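Local coordinates for glycerol kinase, putative (Plasmodium falciparum, PDB 2W40), which probably phosphorylates glycerol at the expense of ATP to give sn-glycerol 3-phosphate, the one step of the glycerol kinase route of glycerol degradation, at residues S319-N324 and H379-L384; E23-V28 and K457-L462; Q127-T132 and E202-I207. All coordinates share one frame; numbering follows the deposited sequence.

Contact 1: residues S319-N324 and H379-L384; sequences SWLLKN and HIVRAL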
loop_
_atom_site.group_PDB
_atom_site.type_symbol
_atom_site.label_atom_id
_atom_site.label_comp_id
_atom_site.label_asym_id
_atom_site.label_seq_id
_atom_site.Cartn_x
_atom_site.Cartn_y
_atom_site.Cartn_z
ATOM N N SER C 319 -0.942 11.386 -8.148
ATOM C CA SER C 319 0.455 11.637 -8.507
ATOM C C SER C 319 1.448 10.707 -7.779
ATOM O O SER C 319 2.440 10.301 -8.331
ATOM C CB SER C 319 0.818 13.103 -8.322
ATOM O OG SER C 319 -0.013 13.865 -9.242
ATOM N N TRP C 320 1.123 10.472 -6.495
ATOM C CA TRP C 320 1.894 9.550 -5.698
ATOM C C TRP C 320 1.841 8.101 -6.269
ATOM O O TRP C 320 2.848 7.397 -6.395
ATOM C CB TRP C 320 1.524 9.609 -4.257
ATOM C CG TRP C 320 2.335 8.756 -3.342
ATOM C CD1 TRP C 320 3.448 9.125 -2.630
ATOM C CD2 TRP C 320 2.052 7.408 -2.994
ATOM N NE1 TRP C 320 3.903 8.067 -1.892
ATOM C CE2 TRP C 320 3.043 7.011 -2.067
ATOM C CE3 TRP C 320 1.040 6.516 -3.333
ATOM C CZ2 TRP C 320 3.063 5.756 -1.532
ATOM C CZ3 TRP C 320 1.103 5.209 -2.795
ATOM C CH2 TRP C 320 2.056 4.887 -1.883
ATOM N N LEU C 321 0.650 7.698 -6.641
ATOM C CA LEU C 321 0.406 6.384 -7.264
ATOM C C LEU C 321 1.213 6.264 -8.534
ATOM O O LEU C 321 1.774 5.227 -8.795
ATOM C CB LEU C 321 -1.073 6.190 -7.541
ATOM C CG LEU C 321 -1.988 6.048 -6.303
ATOM C CD1 LEU C 321 -3.448 6.102 -6.800
ATOM C CD2 LEU C 321 -1.734 4.736 -5.561
ATOM N N LEU C 322 1.193 7.295 -9.362
ATOM C CA LEU C 322 1.903 7.271 -10.632
ATOM C C LEU C 322 3.410 7.151 -10.335
ATOM O O LEU C 322 4.163 6.398 -10.961
ATOM C CB LEU C 322 1.659 8.607 -11.327
ATOM C CG LEU C 322 2.296 8.775 -12.687
ATOM C CD1 LEU C 322 1.806 7.688 -13.658
ATOM C CD2 LEU C 322 1.993 10.203 -13.235
ATOM N N LYS C 323 3.934 7.954 -9.418
ATOM C CA LYS C 323 5.354 7.936 -9.182
ATOM C C LYS C 323 5.833 6.565 -8.703
ATOM O O LYS C 323 6.977 6.163 -9.004
ATOM C CB LYS C 323 5.655 8.952 -8.122
ATOM C CG LYS C 323 7.087 9.050 -7.679
ATOM C CD LYS C 323 7.301 10.139 -6.537
ATOM C CE LYS C 323 8.769 10.053 -5.739
ATOM N NZ LYS C 323 9.959 10.647 -6.567
ATOM N N ASN C 324 4.995 5.878 -7.905
ATOM C CA ASN C 324 5.336 4.594 -7.301
ATOM C C ASN C 324 4.758 3.409 -8.064
ATOM O O ASN C 324 4.810 2.285 -7.565
ATOM C CB ASN C 324 4.932 4.620 -5.852
ATOM C CG ASN C 324 5.693 5.683 -5.110
ATOM O OD1 ASN C 324 5.170 6.805 -4.808
ATOM N ND2 ASN C 324 6.947 5.474 -5.011
ATOM N N HIS C 379 -7.245 -2.206 -7.575
ATOM C CA HIS C 379 -8.062 -2.077 -6.394
ATOM C C HIS C 379 -7.528 -1.011 -5.448
ATOM O O HIS C 379 -8.291 -0.290 -4.794
ATOM C CB HIS C 379 -8.139 -3.405 -5.612
ATOM C CG HIS C 379 -8.559 -4.587 -6.408
ATOM N ND1 HIS C 379 -9.870 -4.832 -6.792
ATOM C CD2 HIS C 379 -7.860 -5.670 -6.777
ATOM C CE1 HIS C 379 -9.938 -6.014 -7.394
ATOM N NE2 HIS C 379 -8.727 -6.536 -7.401
ATOM N N ILE C 380 -6.208 -0.897 -5.374
ATOM C CA ILE C 380 -5.552 0.137 -4.523
ATOM C C ILE C 380 -5.847 1.529 -5.055
ATOM O O ILE C 380 -6.148 2.434 -4.309
ATOM C CB ILE C 380 -4.036 -0.151 -4.382
ATOM C CG1 ILE C 380 -3.849 -1.559 -3.715
ATOM C CG2 ILE C 380 -3.288 1.034 -3.750
ATOM C CD1 ILE C 380 -2.353 -2.117 -3.736
ATOM N N VAL C 381 -5.699 1.677 -6.372
ATOM C CA VAL C 381 -6.073 2.930 -7.064
ATOM C C VAL C 381 -7.525 3.328 -6.800
ATOM O O VAL C 381 -7.801 4.470 -6.357
ATOM C CB VAL C 381 -5.734 2.814 -8.601
ATOM C CG1 VAL C 381 -6.310 4.054 -9.370
ATOM C CG2 VAL C 381 -4.258 2.669 -8.751
ATOM N N ARG C 382 -8.446 2.396 -7.013
ATOM C CA ARG C 382 -9.877 2.638 -6.750
ATOM C C ARG C 382 -10.115 3.037 -5.317
ATOM O O ARG C 382 -10.900 3.919 -5.062
ATOM C CB ARG C 382 -10.727 1.407 -7.162
ATOM C CG ARG C 382 -12.172 1.637 -6.918
ATOM C CD ARG C 382 -13.088 0.509 -7.315
ATOM N NE ARG C 382 -14.365 0.935 -6.811
ATOM C CZ ARG C 382 -15.401 1.372 -7.501
ATOM N NH1 ARG C 382 -15.468 1.241 -8.833
ATOM N NH2 ARG C 382 -16.410 1.875 -6.829
ATOM N N ALA C 383 -9.387 2.410 -4.389
ATOM C CA ALA C 383 -9.661 2.631 -2.957
ATOM C C ALA C 383 -9.237 4.113 -2.653
ATOM O O ALA C 383 -9.836 4.823 -1.865
ATOM C CB ALA C 383 -8.829 1.587 -2.043
ATOM N N LEU C 384 -8.115 4.532 -3.264
ATOM C CA LEU C 384 -7.620 5.938 -3.016
ATOM C C LEU C 384 -8.756 6.929 -3.495
ATOM O O LEU C 384 -9.146 7.851 -2.769
ATOM C CB LEU C 384 -6.298 6.263 -3.656
ATOM C CG LEU C 384 -5.813 7.675 -3.399
ATOM C CD1 LEU C 384 -4.319 7.794 -3.085
ATOM C CD2 LEU C 384 -6.239 8.639 -4.529
#
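Leu-321 does nearly all the reaching here, holding its two methyls against Ile-380, Val-381 and Leu-384 of the neighbouring helix. CD1 is the busier branch: it sits 4.0 Å from Val-381 CG2 and also close to that residue's CA, and about one turn further along the same helix it meets Leu-384 CD1 at 4.2 Å. CD2 takes the Ile-380 end, with a looser 4.4 Å approach to Ile-380 CG2. The Val-381 methyl is available because its CG1 is the branch set opposite the backbone N (chi1 172°), which leaves CG2 beside that nitrogen, on the Leu-321 side. CD2 has a second neighbour in its own helix, lying in the plane of the Trp-320 indole at its edge, 4.0 Å from Trp-320 CZ3.

The two helices, 315-323 and 377-403, belong to the C-terminal actin-like ATPase domain of the FGGY kinases and run nearly antiparallel, at 163°. Their short axes come no closer than 11.3 Å, a wide spacing bridged by a single leucine with no hydrogen bond across. Phe-348 of strand 347-349 closes over Ile-380 and Leu-384, and Ile-336 of helix 333-339 over Val-381. Gly-315, which binds ADP in another crystal structure of this protein but has none here, starts the first helix, about 7 Å from the side chain of Leu-384.

The solvent side is different: Lys-323 stretches outward from the far side of its helix, and Leu-322 next to it is partly exposed. Trp-320 is buried at the subunit interface: its NE1 is hydrogen-bonded to Thr-375 O of the second subunit, while Ile-380 touches Trp-320 of that other chain. Turned away from Leu-321, Arg-382 is buried too, salt-bridged to Glu-386 and bonded to Cys-340 O.

Contact 2: residues E23-V28 and K457-L462; sequences EELNIV and KIWDSL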
loop_
_atom_site.group_PDB
_atom_site.type_symbol
_atom_site.label_atom_id
_atom_site.label_comp_id
_atom_site.label_asym_id
_atom_site.label_seq_id
_atom_site.Cartn_x
_atom_site.Cartn_y
_atom_site.Cartn_z
ATOM N N GLU C 23 -13.079 37.638 -25.497
ATOM C CA GLU C 23 -14.015 38.381 -24.690
ATOM C C GLU C 23 -15.372 37.764 -24.525
ATOM O O GLU C 23 -16.215 38.309 -23.819
ATOM C CB GLU C 23 -14.061 39.832 -25.157
ATOM C CG GLU C 23 -12.689 40.502 -25.091
ATOM C CD GLU C 23 -12.610 41.941 -25.503
ATOM O OE1 GLU C 23 -13.274 42.259 -26.482
ATOM O OE2 GLU C 23 -11.894 42.741 -24.859
ATOM N N GLU C 24 -15.597 36.606 -25.176
ATOM C CA GLU C 24 -16.731 35.719 -24.923
ATOM C C GLU C 24 -16.368 34.523 -24.068
ATOM O O GLU C 24 -17.160 33.623 -23.851
ATOM C CB GLU C 24 -17.389 35.314 -26.271
ATOM C CG GLU C 24 -17.878 36.563 -27.096
ATOM C CD GLU C 24 -19.184 37.227 -26.482
ATOM O OE1 GLU C 24 -19.981 36.509 -25.778
ATOM O OE2 GLU C 24 -19.414 38.480 -26.706
ATOM N N LEU C 25 -15.177 34.630 -23.450
ATOM C CA LEU C 25 -14.707 33.646 -22.481
ATOM C C LEU C 25 -14.525 32.249 -23.092
ATOM O O LEU C 25 -14.516 31.218 -22.379
ATOM C CB LEU C 25 -15.589 33.646 -21.228
ATOM C CG LEU C 25 -15.588 34.930 -20.436
ATOM C CD1 LEU C 25 -16.589 34.803 -19.291
ATOM C CD2 LEU C 25 -14.095 35.349 -19.995
ATOM N N ASN C 26 -14.191 32.243 -24.362
ATOM C CA ASN C 26 -13.643 31.055 -25.042
ATOM C C ASN C 26 -12.103 31.036 -24.894
ATOM O O ASN C 26 -11.457 32.066 -25.052
ATOM C CB ASN C 26 -13.929 31.082 -26.561
ATOM C CG ASN C 26 -15.391 31.241 -26.908
ATOM O OD1 ASN C 26 -15.798 32.242 -27.605
ATOM N ND2 ASN C 26 -16.198 30.292 -26.468
ATOM N N ILE C 27 -11.537 29.879 -24.577
ATOM C CA ILE C 27 -10.131 29.735 -24.603
ATOM C C ILE C 27 -9.579 29.716 -26.011
ATOM O O ILE C 27 -9.966 28.825 -26.841
ATOM C CB ILE C 27 -9.647 28.422 -23.809
ATOM C CG1 ILE C 27 -10.172 28.479 -22.382
ATOM C CG2 ILE C 27 -8.152 28.296 -23.890
ATOM C CD1 ILE C 27 -9.903 27.171 -21.538
ATOM N N VAL C 28 -8.744 30.682 -26.342
ATOM C CA VAL C 28 -8.053 30.707 -27.634
ATOM C C VAL C 28 -6.637 30.141 -27.632
ATOM O O VAL C 28 -6.098 29.756 -28.649
ATOM C CB VAL C 28 -8.123 32.133 -28.271
ATOM C CG1 VAL C 28 -9.668 32.560 -28.432
ATOM C CG2 VAL C 28 -7.294 33.160 -27.425
ATOM N N LYS C 457 -13.387 46.960 -17.535
ATOM C CA LYS C 457 -14.688 47.207 -18.153
ATOM C C LYS C 457 -14.866 46.529 -19.515
ATOM O O LYS C 457 -15.499 47.100 -20.457
ATOM C CB LYS C 457 -14.900 48.696 -18.355
ATOM C CG LYS C 457 -14.479 49.656 -17.211
ATOM C CD LYS C 457 -15.250 49.405 -16.059
ATOM C CE LYS C 457 -15.100 50.597 -15.007
ATOM N NZ LYS C 457 -15.572 50.077 -13.701
ATOM N N ILE C 458 -14.356 45.295 -19.642
ATOM C CA ILE C 458 -14.591 44.467 -20.876
ATOM C C ILE C 458 -16.079 44.232 -21.046
ATOM O O ILE C 458 -16.596 44.292 -22.160
ATOM C CB ILE C 458 -13.850 43.115 -20.867
ATOM C CG1 ILE C 458 -12.359 43.389 -20.847
ATOM C CG2 ILE C 458 -14.321 42.274 -22.032
ATOM C CD1 ILE C 458 -11.392 42.215 -21.028
ATOM N N TRP C 459 -16.751 43.952 -19.927
ATOM C CA TRP C 459 -18.193 43.811 -19.854
ATOM C C TRP C 459 -18.570 44.853 -18.815
ATOM O O TRP C 459 -17.765 45.190 -17.883
ATOM C CB TRP C 459 -18.543 42.405 -19.341
ATOM C CG TRP C 459 -17.712 41.316 -19.956
ATOM C CD1 TRP C 459 -17.869 40.732 -21.178
ATOM C CD2 TRP C 459 -16.599 40.585 -19.332
ATOM N NE1 TRP C 459 -16.920 39.775 -21.379
ATOM C CE2 TRP C 459 -16.112 39.684 -20.273
ATOM C CE3 TRP C 459 -15.928 40.702 -18.114
ATOM C CZ2 TRP C 459 -15.015 38.847 -20.036
ATOM C CZ3 TRP C 459 -14.858 39.858 -17.870
ATOM C CH2 TRP C 459 -14.392 38.963 -18.810
ATOM N N ASP C 460 -19.815 45.221 -18.863
ATOM C CA ASP C 460 -20.368 46.236 -17.934
ATOM C C ASP C 460 -20.401 45.829 -16.449
ATOM O O ASP C 460 -20.031 46.633 -15.513
ATOM C CB ASP C 460 -21.758 46.593 -18.459
ATOM C CG ASP C 460 -21.707 47.066 -19.941
ATOM O OD1 ASP C 460 -20.844 47.956 -20.225
ATOM O OD2 ASP C 460 -22.449 46.522 -20.834
ATOM N N SER C 461 -20.811 44.567 -16.236
ATOM C CA SER C 461 -21.260 44.102 -14.946
ATOM C C SER C 461 -21.085 42.615 -14.932
ATOM O O SER C 461 -21.103 41.996 -15.956
ATOM C CB SER C 461 -22.775 44.349 -14.734
ATOM O OG SER C 461 -23.601 43.561 -15.608
ATOM N N LEU C 462 -21.014 42.081 -13.727
ATOM C CA LEU C 462 -21.023 40.639 -13.486
ATOM C C LEU C 462 -22.268 40.034 -14.125
ATOM O O LEU C 462 -22.239 38.951 -14.648
ATOM C CB LEU C 462 -20.964 40.348 -11.961
ATOM C CG LEU C 462 -20.657 38.932 -11.538
ATOM C CD1 LEU C 462 -19.404 38.405 -12.206
ATOM C CD2 LEU C 462 -20.676 38.780 -9.961
#
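Glu-23 and Ile-458 lie across one another at about a right angle, where the turn of the 15-21/27-34 beta-hairpin meets the chain leaving helix 443-455. That helix ends in a Schellman motif with Lys-457, at positive phi, as its C-prime residue, and the reversal delivers Ile-458 and Trp-459 to the hairpin. The contact thus ties the edge of the N-terminal sheet to a segment more than 400 residues further on.

Start at Glu-23 CB, which is 4.0 Å from Ile-458 CG2. With CG turned beside the backbone N (chi1 -58°) and the chain extended from there, the next atoms slide past the same methyl: Glu-23 CG and then CD each keep 3.9 Å from Ile-458 CG2. At the tip OE2 comes to 3.8 Å from Ile-458 CG2 and also touches CD1, yet its charge is spent elsewhere, in a salt bridge to Lys-77. OE1 has a weak hydrogen bond from Asn-4. The aliphatic shaft packs, then, while the carboxylate is held by residues of the N-terminal domain.

Ile-458 CG2 also lies over one face of the Trp-459 indole, 3.6 Å above its plane and toward the rim. Ile-6 of strand 3-11 touches both Ile-458 and Trp-459. The indole sends its N-H to the main chain of the turn: Trp-459 NE1 donates to Glu-23 O over 2.9 Å at a nearly straight 166°, the oxygen lying in the ring plane and the donor tilted slightly out of the carbonyl plane. Leu-25, which also rests on Leu-446 of helix 443-455, reaches the benzo end of the same ring, its CD2 stopping 3.6 Å from Trp-459 CZ2.

Contact 3: residues Q127-T132 and E202-I207; sequences QKKTGT and EKMCKI. With EDO (1,2-ethanediol), chain B.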
loop_
_atom_site.group_PDB
_atom_site.type_symbol
_atom_site.label_atom_id
_atom_site.label_comp_id
_atom_site.label_asym_id
_atom_site.label_seq_id
_atom_site.Cartn_x
_atom_site.Cartn_y
_atom_site.Cartn_z
ATOM N N GLN C 127 -9.875 31.315 16.206
ATOM C CA GLN C 127 -10.902 31.099 15.204
ATOM C C GLN C 127 -11.712 32.332 15.005
ATOM O O GLN C 127 -11.993 32.736 13.862
ATOM C CB GLN C 127 -11.714 29.887 15.547
ATOM C CG GLN C 127 -12.791 29.574 14.444
ATOM C CD GLN C 127 -13.930 28.670 14.917
ATOM O OE1 GLN C 127 -14.254 28.544 16.132
ATOM N NE2 GLN C 127 -14.590 28.065 13.929
ATOM N N LYS C 128 -12.089 33.015 16.088
ATOM C CA LYS C 128 -12.880 34.262 15.973
ATOM C C LYS C 128 -12.064 35.310 15.221
ATOM O O LYS C 128 -12.537 36.022 14.395
ATOM C CB LYS C 128 -13.307 34.797 17.323
ATOM C CG LYS C 128 -14.410 34.002 18.083
ATOM C CD LYS C 128 -15.622 33.543 17.158
ATOM C CE LYS C 128 -16.737 32.827 17.959
ATOM N NZ LYS C 128 -17.455 31.708 17.208
ATOM N N LYS C 129 -10.771 35.363 15.497
ATOM C CA LYS C 129 -9.947 36.373 14.849
ATOM C C LYS C 129 -9.767 36.116 13.349
ATOM O O LYS C 129 -9.824 37.038 12.578
ATOM C CB LYS C 129 -8.659 36.483 15.615
ATOM C CG LYS C 129 -7.627 37.452 15.025
ATOM C CD LYS C 129 -8.055 38.909 14.921
ATOM C CE LYS C 129 -8.300 39.716 16.317
ATOM N NZ LYS C 129 -7.028 39.717 17.146
ATOM N N THR C 130 -9.394 34.864 13.025
ATOM C CA THR C 130 -8.849 34.507 11.711
ATOM C C THR C 130 -9.742 33.659 10.856
ATOM O O THR C 130 -9.481 33.483 9.689
ATOM C CB THR C 130 -7.444 33.803 11.812
ATOM O OG1 THR C 130 -7.680 32.492 12.377
ATOM C CG2 THR C 130 -6.409 34.653 12.561
ATOM N N GLY C 131 -10.719 32.985 11.441
ATOM C CA GLY C 131 -11.485 31.969 10.735
ATOM C C GLY C 131 -11.115 30.497 10.787
ATOM O O GLY C 131 -11.873 29.620 10.394
ATOM N N THR C 132 -10.012 30.232 11.482
ATOM C CA THR C 132 -9.470 28.899 11.618
ATOM C C THR C 132 -8.801 28.715 12.999
ATOM O O THR C 132 -8.406 29.692 13.597
ATOM C CB THR C 132 -8.355 28.611 10.490
ATOM O OG1 THR C 132 -8.036 27.210 10.460
ATOM C CG2 THR C 132 -7.130 29.584 10.654
ATOM N N GLU C 202 -2.061 42.599 14.448
ATOM C CA GLU C 202 -0.835 42.746 15.232
ATOM C C GLU C 202 -0.595 41.597 16.214
ATOM O O GLU C 202 0.512 41.078 16.325
ATOM C CB GLU C 202 -0.789 44.122 15.950
ATOM C CG GLU C 202 0.585 44.403 16.553
ATOM C CD GLU C 202 0.686 45.751 17.262
ATOM O OE1 GLU C 202 -0.158 46.642 16.976
ATOM O OE2 GLU C 202 1.618 45.857 18.106
ATOM N N LYS C 203 -1.677 41.150 16.862
ATOM C CA LYS C 203 -1.586 40.078 17.821
ATOM C C LYS C 203 -1.166 38.768 17.161
ATOM O O LYS C 203 -0.292 38.028 17.621
ATOM C CB LYS C 203 -2.929 39.918 18.549
ATOM C CG LYS C 203 -3.347 41.014 19.531
ATOM C CD LYS C 203 -4.536 40.612 20.455
ATOM C CE LYS C 203 -5.114 41.886 21.088
ATOM N NZ LYS C 203 -5.596 42.832 19.998
ATOM N N MET C 204 -1.789 38.410 16.017
ATOM C CA MET C 204 -1.360 37.237 15.327
ATOM C C MET C 204 0.107 37.339 14.882
ATOM O O MET C 204 0.859 36.346 14.907
ATOM C CB MET C 204 -2.232 37.004 14.098
ATOM C CG MET C 204 -3.734 36.729 14.365
ATOM S SD MET C 204 -4.059 35.482 15.643
ATOM C CE MET C 204 -3.036 34.084 15.151
ATOM N N CYS C 205 0.489 38.493 14.358
ATOM C CA CYS C 205 1.891 38.685 13.944
ATOM C C CYS C 205 2.855 38.443 15.090
ATOM O O CYS C 205 3.881 37.836 14.925
ATOM C CB CYS C 205 2.070 40.051 13.298
ATOM S SG CYS C 205 1.309 40.109 11.589
ATOM N N LYS C 206 2.471 38.909 16.272
ATOM C CA LYS C 206 3.297 38.712 17.493
ATOM C C LYS C 206 3.434 37.263 17.842
ATOM O O LYS C 206 4.555 36.768 18.101
ATOM C CB LYS C 206 2.752 39.545 18.690
ATOM C CG LYS C 206 3.535 39.376 19.958
ATOM C CD LYS C 206 2.891 40.119 21.176
ATOM C CE LYS C 206 3.788 40.089 22.479
ATOM N NZ LYS C 206 5.216 40.485 22.154
ATOM N N ILE C 207 2.340 36.513 17.732
ATOM C CA ILE C 207 2.393 35.103 18.014
ATOM C C ILE C 207 3.406 34.445 17.103
ATOM O O ILE C 207 4.221 33.642 17.573
ATOM C CB ILE C 207 0.961 34.432 17.804
ATOM C CG1 ILE C 207 -0.052 34.902 18.865
ATOM C CG2 ILE C 207 1.067 32.899 17.771
ATOM C CD1 ILE C 207 -1.564 34.434 18.552
HETATM C C1 EDO B . -5.015 36.146 19.089
HETATM O O1 EDO B . -5.352 36.268 20.474
HETATM C C2 EDO B . -6.381 36.181 18.456
HETATM O O2 EDO B . -7.009 37.457 18.696
#
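The C-terminal end of helix 123-130, where Lys-129 and Thr-130 lie, packs against the short helix 202-207 at Met-204. The first helix ends at Thr-130, and Gly-131 turns the chain out of it with a positive phi (94°).

Met-204 CG is the meeting point, 3.8 Å from Thr-130 CG2 and 4.0 Å from Lys-129 CG. Thr-130 can offer its methyl because OG1 sits between the backbone N and the carbonyl carbon (chi1 70°), where it bonds to Ile-126 O and takes a weak N-H from Thr-132.

Lys-129 curls through three successive bends round a 1,2-ethanediol, probably from the crystallisation liquor; NZ donates to its O2 at 2.7 Å. Met-204 SD also touches the diol, 3.6 Å from its C1. Lys-129 NZ and Lys-203 NZ are 4.5 Å apart, and Asp-201, salt-bridged to Lys-129, probably eases that repulsion. Its other oxygen accepts Met-204 N, so this one aspartate links the first turn of helix 202-207 to the lysine. The contact is thus a helix-to-helix junction within the FGGY N-terminal domain, the glycine-terminated end of one helix packed on a short second one.

Overall arrangement
The three contacts sit at the corners of an almost equal-sided triangle, their centres 38 to 39 Å apart, and none touches another: nearest atoms stay about 21 Å apart for contacts 1 and 2 and about 23 Å for the other pairs. Contact 2 closes the widest loop of chain, with contacts 3 and 1 nested inside it, one after the other. Contacts 1 and 3 lie on opposite sides of the chain's centre, in the C- and N-terminal family domains respectively. Contact 1 alone approaches the nucleotide site, the side chain of Val-381 being about 10 Å from that of Ser-334, another residue of the ADP site; the other two lie away from it.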